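Local atomic coordinates of Sys-1 protein (Caenorhabditis elegans, PDB entry 3C2G), a protein that acts as a beta-catenin of the Wnt asymmetry pathway, binding the TCF factor POP-1 directly and activating or repressing its target genes. Residues Thr172-Phe177 and Ile225-Ala230; Phe208-Asn213 and Pro218-Gly223; Leu269-Ser274 and Asp278-Ser283. All coordinates share one frame; numbering follows the deposited sequence.

Interaction 1. Residues Thr172-Phe177 and Ile225-Ala230; sequences TLSEYF and IIKLNA
F177 and L228 meet within the armadillo domain, an all-helical superhelical array in which residues 172-177, on helix 167-174 and the chain just after it, lie against helix 224-239. The backbones come nearest at F177 and K227, whose CA atoms are 5.7 Å apart, and the two segments together bury 220 Å².

The apolar part is a CH-pi contact. Methyl CD2 of L228 sits over one face of the F177 ring, 3.8 Å from the ring centroid and 13° off the normal, so it stands almost squarely above the middle of the ring and not at an edge. Its distances to the ring carbons are correspondingly even. The CB of L228 does not aim at the other segment; CG lies anti to the carbonyl carbon (chi1 -70°), and CD2 is the branch that turns off toward the ring, while CD1 continues the chain (chi2 178°). Helix 189-198 adds to the packing of F177 through I190, and helix 251-270 packs on L228 through T263, L266, L267 and L270.

The van der Waals part belongs to the K227 chain, which is extended beyond CG and runs alongside the backbone end of F177. K227 CB is 3.6 Å from F177 O, and K227 CD is 3.9 Å from F177 CB. The methylenes therefore pack while the ammonium group is carried on to S174.

The polar part is modest. S174 O already accepts the backbone N of F177 at 2.8 Å, and S174 OG bonds to V170 O. The stronger partner of the lysine ammonium is N178 OD1, just past the segment; its bond across this contact is weak, K227 NZ to S174 O at 3.3 Å, with S174 CB lying 3.6 Å from the same NZ.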
loop_
_atom_site.group_PDB
_atom_site.type_symbol
_atom_site.label_atom_id
_atom_site.label_comp_id
_atom_site.label_asym_id
_atom_site.label_seq_id
_atom_site.Cartn_x
_atom_site.Cartn_y
_atom_site.Cartn_z
ATOM N N THR A 172 -12.464 11.819 23.087
ATOM C CA THR A 172 -11.308 12.347 23.788
ATOM C C THR A 172 -10.063 12.334 22.898
ATOM O O THR A 172 -9.356 13.336 22.826
ATOM C CB THR A 172 -11.078 11.629 25.150
ATOM O OG1 THR A 172 -12.057 12.089 26.094
ATOM C CG2 THR A 172 -9.680 11.918 25.719
ATOM N N LEU A 173 -9.817 11.216 22.215
ATOM C CA LEU A 173 -8.644 11.086 21.350
ATOM C C LEU A 173 -8.710 12.070 20.180
ATOM O O LEU A 173 -7.686 12.650 19.797
ATOM C CB LEU A 173 -8.491 9.659 20.810
ATOM C CG LEU A 173 -8.195 8.471 21.740
ATOM C CD1 LEU A 173 -8.343 7.181 20.962
ATOM C CD2 LEU A 173 -6.811 8.532 22.413
ATOM N N SER A 174 -9.915 12.259 19.630
ATOM C CA SER A 174 -10.116 13.112 18.465
ATOM C C SER A 174 -9.866 14.566 18.769
ATOM O O SER A 174 -9.509 15.328 17.872
ATOM C CB SER A 174 -11.532 12.967 17.915
ATOM O OG SER A 174 -11.696 11.696 17.326
ATOM N N GLU A 175 -10.075 14.965 20.020
ATOM C CA GLU A 175 -9.900 16.363 20.392
ATOM C C GLU A 175 -8.442 16.789 20.167
ATOM O O GLU A 175 -8.163 17.960 19.942
ATOM C CB GLU A 175 -10.374 16.624 21.829
ATOM C CG GLU A 175 -10.566 18.118 22.162
ATOM C CD GLU A 175 -11.118 18.393 23.573
ATOM O OE1 GLU A 175 -11.821 17.513 24.141
ATOM O OE2 GLU A 175 -10.857 19.505 24.108
ATOM N N TYR A 176 -7.520 15.833 20.188
ATOM C CA TYR A 176 -6.129 16.129 19.893
ATOM C C TYR A 176 -5.892 16.445 18.417
ATOM O O TYR A 176 -4.842 16.971 18.055
ATOM C CB TYR A 176 -5.212 14.989 20.311
ATOM C CG TYR A 176 -4.979 14.849 21.796
ATOM C CD1 TYR A 176 -3.818 15.346 22.383
ATOM C CD2 TYR A 176 -5.894 14.174 22.611
ATOM C CE1 TYR A 176 -3.570 15.181 23.735
ATOM C CE2 TYR A 176 -5.668 14.028 23.956
ATOM C CZ TYR A 176 -4.500 14.529 24.520
ATOM O OH TYR A 176 -4.254 14.370 25.872
ATOM N N PHE A 177 -6.865 16.132 17.571
ATOM C CA PHE A 177 -6.732 16.420 16.151
ATOM C C PHE A 177 -7.497 17.672 15.733
ATOM O O PHE A 177 -7.652 17.946 14.533
ATOM C CB PHE A 177 -7.130 15.206 15.311
ATOM C CG PHE A 177 -6.215 14.022 15.480
ATOM C CD1 PHE A 177 -4.864 14.194 15.763
ATOM C CD2 PHE A 177 -6.701 12.728 15.327
ATOM C CE1 PHE A 177 -4.020 13.106 15.917
ATOM C CE2 PHE A 177 -5.861 11.629 15.468
ATOM C CZ PHE A 177 -4.508 11.825 15.768
ATOM N N ILE A 225 -10.666 12.723 8.003
ATOM C CA ILE A 225 -9.996 13.132 6.798
ATOM C C ILE A 225 -9.641 14.615 6.896
ATOM O O ILE A 225 -8.491 14.998 6.671
ATOM C CB ILE A 225 -10.803 12.781 5.524
ATOM C CG1 ILE A 225 -10.836 11.262 5.343
ATOM C CG2 ILE A 225 -10.192 13.436 4.307
ATOM C CD1 ILE A 225 -11.486 10.795 4.056
ATOM N N ILE A 226 -10.606 15.445 7.267
ATOM C CA ILE A 226 -10.350 16.883 7.381
ATOM C C ILE A 226 -9.351 17.172 8.514
ATOM O O ILE A 226 -8.453 18.024 8.382
ATOM C CB ILE A 226 -11.678 17.666 7.570
ATOM C CG1 ILE A 226 -12.606 17.451 6.360
ATOM C CG2 ILE A 226 -11.439 19.158 7.822
ATOM C CD1 ILE A 226 -12.078 18.015 5.028
ATOM N N LYS A 227 -9.499 16.439 9.612
ATOM C CA LYS A 227 -8.682 16.653 10.791
ATOM C C LYS A 227 -7.241 16.223 10.566
ATOM O O LYS A 227 -6.308 16.995 10.830
ATOM C CB LYS A 227 -9.260 15.931 11.996
ATOM C CG LYS A 227 -10.484 16.590 12.609
ATOM C CD LYS A 227 -10.751 15.917 13.954
ATOM C CE LYS A 227 -12.148 16.144 14.466
ATOM N NZ LYS A 227 -12.154 15.932 15.936
ATOM N N LEU A 228 -7.058 15.013 10.052
ATOM C CA LEU A 228 -5.722 14.519 9.797
ATOM C C LEU A 228 -4.975 15.369 8.768
ATOM O O LEU A 228 -3.771 15.593 8.919
ATOM C CB LEU A 228 -5.748 13.037 9.441
ATOM C CG LEU A 228 -6.104 12.153 10.654
ATOM C CD1 LEU A 228 -6.167 10.672 10.280
ATOM C CD2 LEU A 228 -5.121 12.383 11.828
ATOM N N ASN A 229 -5.696 15.877 7.758
ATOM C CA ASN A 229 -5.116 16.795 6.786
ATOM C C ASN A 229 -4.624 18.085 7.406
ATOM O O ASN A 229 -3.560 18.564 7.049
ATOM C CB ASN A 229 -6.088 17.123 5.641
ATOM C CG ASN A 229 -6.149 16.023 4.581
ATOM O OD1 ASN A 229 -5.340 15.094 4.576
ATOM N ND2 ASN A 229 -7.122 16.125 3.680
ATOM N N ALA A 230 -5.396 18.661 8.323
ATOM C CA ALA A 230 -5.000 19.935 8.925
ATOM C C ALA A 230 -3.808 19.742 9.877
ATOM O O ALA A 230 -2.986 20.639 10.029
ATOM C CB ALA A 230 -6.160 20.599 9.608
#

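Interaction 2. Residues Phe208-Asn213 and Pro218-Gly223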
loop_
_atom_site.group_PDB
_atom_site.type_symbol
_atom_site.label_atom_id
_atom_site.label_comp_id
_atom_site.label_asym_id
_atom_site.label_seq_id
_atom_site.Cartn_x
_atom_site.Cartn_y
_atom_site.Cartn_z
ATOM N N PHE A 208 -15.248 6.959 11.545
ATOM C CA PHE A 208 -14.249 8.023 11.666
ATOM C C PHE A 208 -14.201 8.957 10.461
ATOM O O PHE A 208 -14.064 10.161 10.622
ATOM C CB PHE A 208 -12.858 7.445 11.942
ATOM C CG PHE A 208 -12.711 6.851 13.311
ATOM C CD1 PHE A 208 -13.322 7.441 14.412
ATOM C CD2 PHE A 208 -11.934 5.712 13.505
ATOM C CE1 PHE A 208 -13.177 6.890 15.676
ATOM C CE2 PHE A 208 -11.779 5.158 14.765
ATOM C CZ PHE A 208 -12.399 5.745 15.849
ATOM N N ILE A 209 -14.313 8.393 9.263
ATOM C CA ILE A 209 -14.305 9.173 8.037
ATOM C C ILE A 209 -15.610 9.947 7.865
ATOM O O ILE A 209 -15.621 11.180 7.851
ATOM C CB ILE A 209 -14.095 8.268 6.808
ATOM C CG1 ILE A 209 -12.693 7.673 6.813
ATOM C CG2 ILE A 209 -14.313 9.042 5.522
ATOM C CD1 ILE A 209 -12.581 6.429 5.969
ATOM N N TRP A 210 -16.709 9.210 7.757
ATOM C CA TRP A 210 -17.962 9.772 7.291
ATOM C C TRP A 210 -18.867 10.302 8.397
ATOM O O TRP A 210 -19.749 11.109 8.130
ATOM C CB TRP A 210 -18.696 8.752 6.426
ATOM C CG TRP A 210 -17.908 8.360 5.220
ATOM C CD1 TRP A 210 -17.302 7.161 4.990
ATOM C CD2 TRP A 210 -17.615 9.182 4.085
ATOM N NE1 TRP A 210 -16.669 7.174 3.775
ATOM C CE2 TRP A 210 -16.834 8.407 3.202
ATOM C CE3 TRP A 210 -17.935 10.500 3.728
ATOM C CZ2 TRP A 210 -16.373 8.904 1.975
ATOM C CZ3 TRP A 210 -17.477 10.993 2.512
ATOM C CH2 TRP A 210 -16.705 10.195 1.649
ATOM N N ASN A 211 -18.655 9.851 9.630
ATOM C CA ASN A 211 -19.486 10.282 10.758
ATOM C C ASN A 211 -20.978 10.163 10.413
ATOM O O ASN A 211 -21.766 11.068 10.688
ATOM C CB ASN A 211 -19.112 11.719 11.161
ATOM C CG ASN A 211 -19.520 12.071 12.590
ATOM O OD1 ASN A 211 -20.470 11.510 13.147
ATOM N ND2 ASN A 211 -18.803 13.025 13.185
ATOM N N ASN A 212 -21.346 9.049 9.783
ATOM C CA ASN A 212 -22.732 8.800 9.356
ATOM C C ASN A 212 -23.315 9.820 8.364
ATOM O O ASN A 212 -24.515 10.100 8.389
ATOM C CB ASN A 212 -23.666 8.626 10.572
ATOM C CG ASN A 212 -23.447 7.304 11.299
ATOM O OD1 ASN A 212 -23.149 7.279 12.500
ATOM N ND2 ASN A 212 -23.580 6.197 10.569
ATOM N N ASN A 213 -22.467 10.372 7.500
ATOM C CA ASN A 213 -22.929 11.221 6.397
ATOM C C ASN A 213 -22.812 10.498 5.057
ATOM O O ASN A 213 -22.115 9.489 4.968
ATOM C CB ASN A 213 -22.161 12.543 6.362
ATOM C CG ASN A 213 -22.629 13.513 7.422
ATOM O OD1 ASN A 213 -23.196 14.563 7.111
ATOM N ND2 ASN A 213 -22.411 13.162 8.687
ATOM N N PRO A 218 -19.045 16.076 0.753
ATOM C CA PRO A 218 -17.703 16.387 1.244
ATOM C C PRO A 218 -17.508 15.762 2.624
ATOM O O PRO A 218 -18.358 15.955 3.497
ATOM C CB PRO A 218 -17.715 17.918 1.363
ATOM C CG PRO A 218 -18.810 18.368 0.457
ATOM C CD PRO A 218 -19.844 17.297 0.533
ATOM N N PRO A 219 -16.416 14.993 2.822
ATOM C CA PRO A 219 -16.194 14.404 4.139
ATOM C C PRO A 219 -16.360 15.452 5.234
ATOM O O PRO A 219 -15.870 16.576 5.090
ATOM C CB PRO A 219 -14.752 13.913 4.060
ATOM C CG PRO A 219 -14.565 13.599 2.631
ATOM C CD PRO A 219 -15.351 14.623 1.874
ATOM N N PRO A 220 -17.070 15.097 6.315
ATOM C CA PRO A 220 -17.428 16.070 7.333
ATOM C C PRO A 220 -16.198 16.577 8.086
ATOM O O PRO A 220 -15.256 15.804 8.322
ATOM C CB PRO A 220 -18.342 15.274 8.270
ATOM C CG PRO A 220 -17.924 13.868 8.092
ATOM C CD PRO A 220 -17.548 13.745 6.652
ATOM N N PRO A 221 -16.196 17.878 8.438
ATOM C CA PRO A 221 -15.133 18.505 9.233
ATOM C C PRO A 221 -14.985 17.886 10.617
ATOM O O PRO A 221 -13.957 18.084 11.261
ATOM C CB PRO A 221 -15.590 19.960 9.361
ATOM C CG PRO A 221 -17.056 19.949 9.018
ATOM C CD PRO A 221 -17.230 18.849 8.035
ATOM N N THR A 222 -15.997 17.140 11.059
ATOM C CA THR A 222 -15.934 16.424 12.336
ATOM C C THR A 222 -15.174 15.104 12.209
ATOM O O THR A 222 -14.805 14.486 13.209
ATOM C CB THR A 222 -17.348 16.129 12.915
ATOM O OG1 THR A 222 -18.150 15.469 11.924
ATOM C CG2 THR A 222 -18.040 17.417 13.359
ATOM N N GLY A 223 -14.950 14.672 10.974
ATOM C CA GLY A 223 -14.291 13.402 10.722
ATOM C C GLY A 223 -12.798 13.519 10.510
ATOM O O GLY A 223 -12.239 14.620 10.429
HETATM O O HOH W 1 -13.619 13.425 7.485
#
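P220 lies with its ring against the last carbonyls of helix 202-210: its CD is 3.4 Å from I209 O and its CG 3.3 Å from W210 O. Beside it, N211 ND2 gives a weak hydrogen bond to T222 OG1 at 2.8 Å, bent to 122° at the hydrogen. The N211 amide gets there because CG is anti to the backbone N (chi1 -159°). P219 CG touches W210 CZ3 at 3.9 Å, the two side chains lying side by side, and G223 CA closes to 3.3 Å from F208 O.

Behind this shell, a type I' turn from W210 to N213 carries N211, whose CB points toward the proline loop, with N213 ND2 bonded to N211 O. A type I turn from P220 to G223 brings T222 round and sets G223 as N-cap of helix 224-239. H215 stacks on the W210 ring, and R282 touches both W210 and P219.

With a glycine in place of P220, the I209 and W210 carbonyls would probably lose their apolar cover and the loop would be freer to turn.

A water donates to I209 O and P220 O, linking helix end to loop. P220 O also takes G223 N; prolines lack N-H, consistent with water serving I209 O.

Interaction 3. Residues Leu269-Ser274 and Asp278-Ser283; sequences LLLHDS and DGFVRS
L271 meets F280 just beyond the end of helix 251-270, where the chain turns into helix 274-282 of the armadillo array. L271 is the first residue to leave helical angles and forms the centre of an inverse gamma turn, marked by the hydrogen bond from H272 N to L270 O at 2.8 Å. Its CB points toward helix 274-282. Methyl CD1 lies above one face of the F280 ring, 4.2 Å from the centroid and 23° off the normal, hence displaced toward the rim, where its nearest ring atom is CG at 3.8 Å. The other methyl, CD2, comes to 4.0 Å from F280 CB, and the two side chains cross at about a right angle. The ring presents this face with its CG anti to the backbone N (chi1 -180°).

Next in the chain, H272 turns its NE2 to D206, and D273 is the N-cap of helix 274-282, its OD1 taking the backbone N of A276. S274 then opens the helix: its carbonyl accepts D278 N at 3.0 Å, an i to i+4 bond with 155° at the hydrogen. The same S274 O also stands 3.0 Å from D278 OD2. Both atoms are acceptors, so this approach is no bond and is probably somewhat unfavourable electrostatically. The other carboxylate oxygen, D278 OD1, is hydrogen-bonded to the backbone N of A316, which probably helps to hold the carboxylate there.

The contact thus joins the end of helix 251-270 to helix 274-282, the next in the chain. L271 also touches I225 on helix 224-239, F280 touches N229 of the same helix, and both L271 and F280 rest on L307 and V311 of helix 298-311, so the methyl-on-ring pair packs against both of these helices.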
loop_
_atom_site.group_PDB
_atom_site.type_symbol
_atom_site.label_atom_id
_atom_site.label_comp_id
_atom_site.label_asym_id
_atom_site.label_seq_id
_atom_site.Cartn_x
_atom_site.Cartn_y
_atom_site.Cartn_z
ATOM N N LEU A 269 -4.452 3.516 6.771
ATOM C CA LEU A 269 -5.358 2.524 7.322
ATOM C C LEU A 269 -6.817 2.878 7.159
ATOM O O LEU A 269 -7.647 1.990 6.972
ATOM C CB LEU A 269 -5.037 2.234 8.781
ATOM C CG LEU A 269 -4.510 0.801 8.885
ATOM C CD1 LEU A 269 -3.142 0.742 9.609
ATOM C CD2 LEU A 269 -5.573 -0.118 9.519
ATOM N N LEU A 270 -7.139 4.162 7.219
ATOM C CA LEU A 270 -8.529 4.568 7.145
ATOM C C LEU A 270 -9.104 4.418 5.745
ATOM O O LEU A 270 -10.254 4.024 5.581
ATOM C CB LEU A 270 -8.685 6.014 7.594
ATOM C CG LEU A 270 -8.693 6.268 9.091
ATOM C CD1 LEU A 270 -8.497 7.756 9.330
ATOM C CD2 LEU A 270 -10.004 5.772 9.706
ATOM N N LEU A 271 -8.300 4.742 4.734
ATOM C CA LEU A 271 -8.795 4.812 3.365
ATOM C C LEU A 271 -8.871 3.430 2.718
ATOM O O LEU A 271 -8.100 3.107 1.820
ATOM C CB LEU A 271 -7.930 5.784 2.560
ATOM C CG LEU A 271 -7.799 7.163 3.204
ATOM C CD1 LEU A 271 -6.742 7.955 2.469
ATOM C CD2 LEU A 271 -9.133 7.935 3.296
ATOM N N HIS A 272 -9.805 2.620 3.200
ATOM C CA HIS A 272 -9.871 1.203 2.847
ATOM C C HIS A 272 -10.440 0.907 1.448
ATOM O O HIS A 272 -10.119 -0.121 0.846
ATOM C CB HIS A 272 -10.642 0.434 3.923
ATOM C CG HIS A 272 -12.029 0.946 4.164
ATOM N ND1 HIS A 272 -13.154 0.277 3.731
ATOM C CD2 HIS A 272 -12.475 2.062 4.792
ATOM C CE1 HIS A 272 -14.232 0.956 4.089
ATOM N NE2 HIS A 272 -13.848 2.047 4.727
ATOM N N ASP A 273 -11.276 1.804 0.929
ATOM C CA ASP A 273 -11.957 1.561 -0.338
ATOM C C ASP A 273 -12.063 2.808 -1.207
ATOM O O ASP A 273 -11.576 3.881 -0.831
ATOM C CB ASP A 273 -13.354 0.974 -0.087
ATOM C CG ASP A 273 -14.283 1.929 0.659
ATOM O OD1 ASP A 273 -14.052 3.157 0.664
ATOM O OD2 ASP A 273 -15.270 1.442 1.238
ATOM N N SER A 274 -12.727 2.642 -2.357
ATOM C CA SER A 274 -12.901 3.683 -3.369
ATOM C C SER A 274 -13.586 4.954 -2.874
ATOM O O SER A 274 -13.203 6.058 -3.269
ATOM C CB SER A 274 -13.675 3.117 -4.556
ATOM O OG SER A 274 -12.957 2.037 -5.133
ATOM N N ASP A 278 -11.640 8.579 -2.701
ATOM C CA ASP A 278 -12.283 9.689 -3.433
ATOM C C ASP A 278 -12.640 10.844 -2.497
ATOM O O ASP A 278 -12.482 12.014 -2.864
ATOM C CB ASP A 278 -13.487 9.224 -4.267
ATOM C CG ASP A 278 -13.072 8.652 -5.635
ATOM O OD1 ASP A 278 -12.521 9.404 -6.470
ATOM O OD2 ASP A 278 -13.291 7.444 -5.880
ATOM N N GLY A 279 -13.077 10.527 -1.278
ATOM C CA GLY A 279 -13.322 11.563 -0.263
ATOM C C GLY A 279 -12.061 12.344 0.069
ATOM O O GLY A 279 -12.080 13.565 0.190
ATOM N N PHE A 280 -10.956 11.623 0.196
ATOM C CA PHE A 280 -9.667 12.199 0.508
ATOM C C PHE A 280 -9.195 13.127 -0.623
ATOM O O PHE A 280 -8.714 14.255 -0.387
ATOM C CB PHE A 280 -8.678 11.053 0.758
ATOM C CG PHE A 280 -7.286 11.501 1.102
ATOM C CD1 PHE A 280 -7.024 12.147 2.305
ATOM C CD2 PHE A 280 -6.232 11.255 0.227
ATOM C CE1 PHE A 280 -5.736 12.547 2.625
ATOM C CE2 PHE A 280 -4.933 11.647 0.542
ATOM C CZ PHE A 280 -4.687 12.297 1.743
ATOM N N VAL A 281 -9.363 12.669 -1.857
ATOM C CA VAL A 281 -8.978 13.475 -2.998
ATOM C C VAL A 281 -9.848 14.723 -3.150
ATOM O O VAL A 281 -9.336 15.773 -3.497
ATOM C CB VAL A 281 -8.929 12.645 -4.284
ATOM C CG1 VAL A 281 -8.656 13.539 -5.515
ATOM C CG2 VAL A 281 -7.871 11.532 -4.154
ATOM N N ARG A 282 -11.142 14.634 -2.869
ATOM C CA ARG A 282 -12.007 15.818 -2.923
ATOM C C ARG A 282 -11.707 16.805 -1.786
ATOM O O ARG A 282 -12.055 17.980 -1.863
ATOM C CB ARG A 282 -13.505 15.428 -2.953
ATOM C CG ARG A 282 -13.898 14.430 -4.086
ATOM C CD ARG A 282 -15.411 14.081 -4.199
ATOM N NE ARG A 282 -16.101 13.873 -2.916
ATOM C CZ ARG A 282 -16.367 12.690 -2.344
ATOM N NH1 ARG A 282 -15.998 11.539 -2.906
ATOM N NH2 ARG A 282 -17.014 12.657 -1.181
ATOM N N SER A 283 -11.050 16.341 -0.729
ATOM C CA SER A 283 -10.666 17.224 0.381
ATOM C C SER A 283 -9.236 17.753 0.210
ATOM O O SER A 283 -8.654 18.297 1.140
ATOM C CB SER A 283 -10.799 16.489 1.702
ATOM O OG SER A 283 -11.986 15.709 1.709
#

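From the N terminus, residues 172-177 come first, and interaction 1 closes a long loop when the chain returns at 225-230. Nested inside that loop, interaction 2 closes a short one between helix 202-210 and helix 224-239. Interaction 3 follows in series, folding the end of helix 251-270 onto helix 274-282. None of the loops cross. The three meet around helix 224-239 and the turn before it: K227 CE lies 3.4 Å from T222 O, I225 CD1 touches both I209 and L271, and P219 CG is 3.5 Å from S283 OG. Together they tie helix 167-174, helix 202-210, helix 224-239, helix 251-270 and helix 274-282 into one part of the armadillo superhelix.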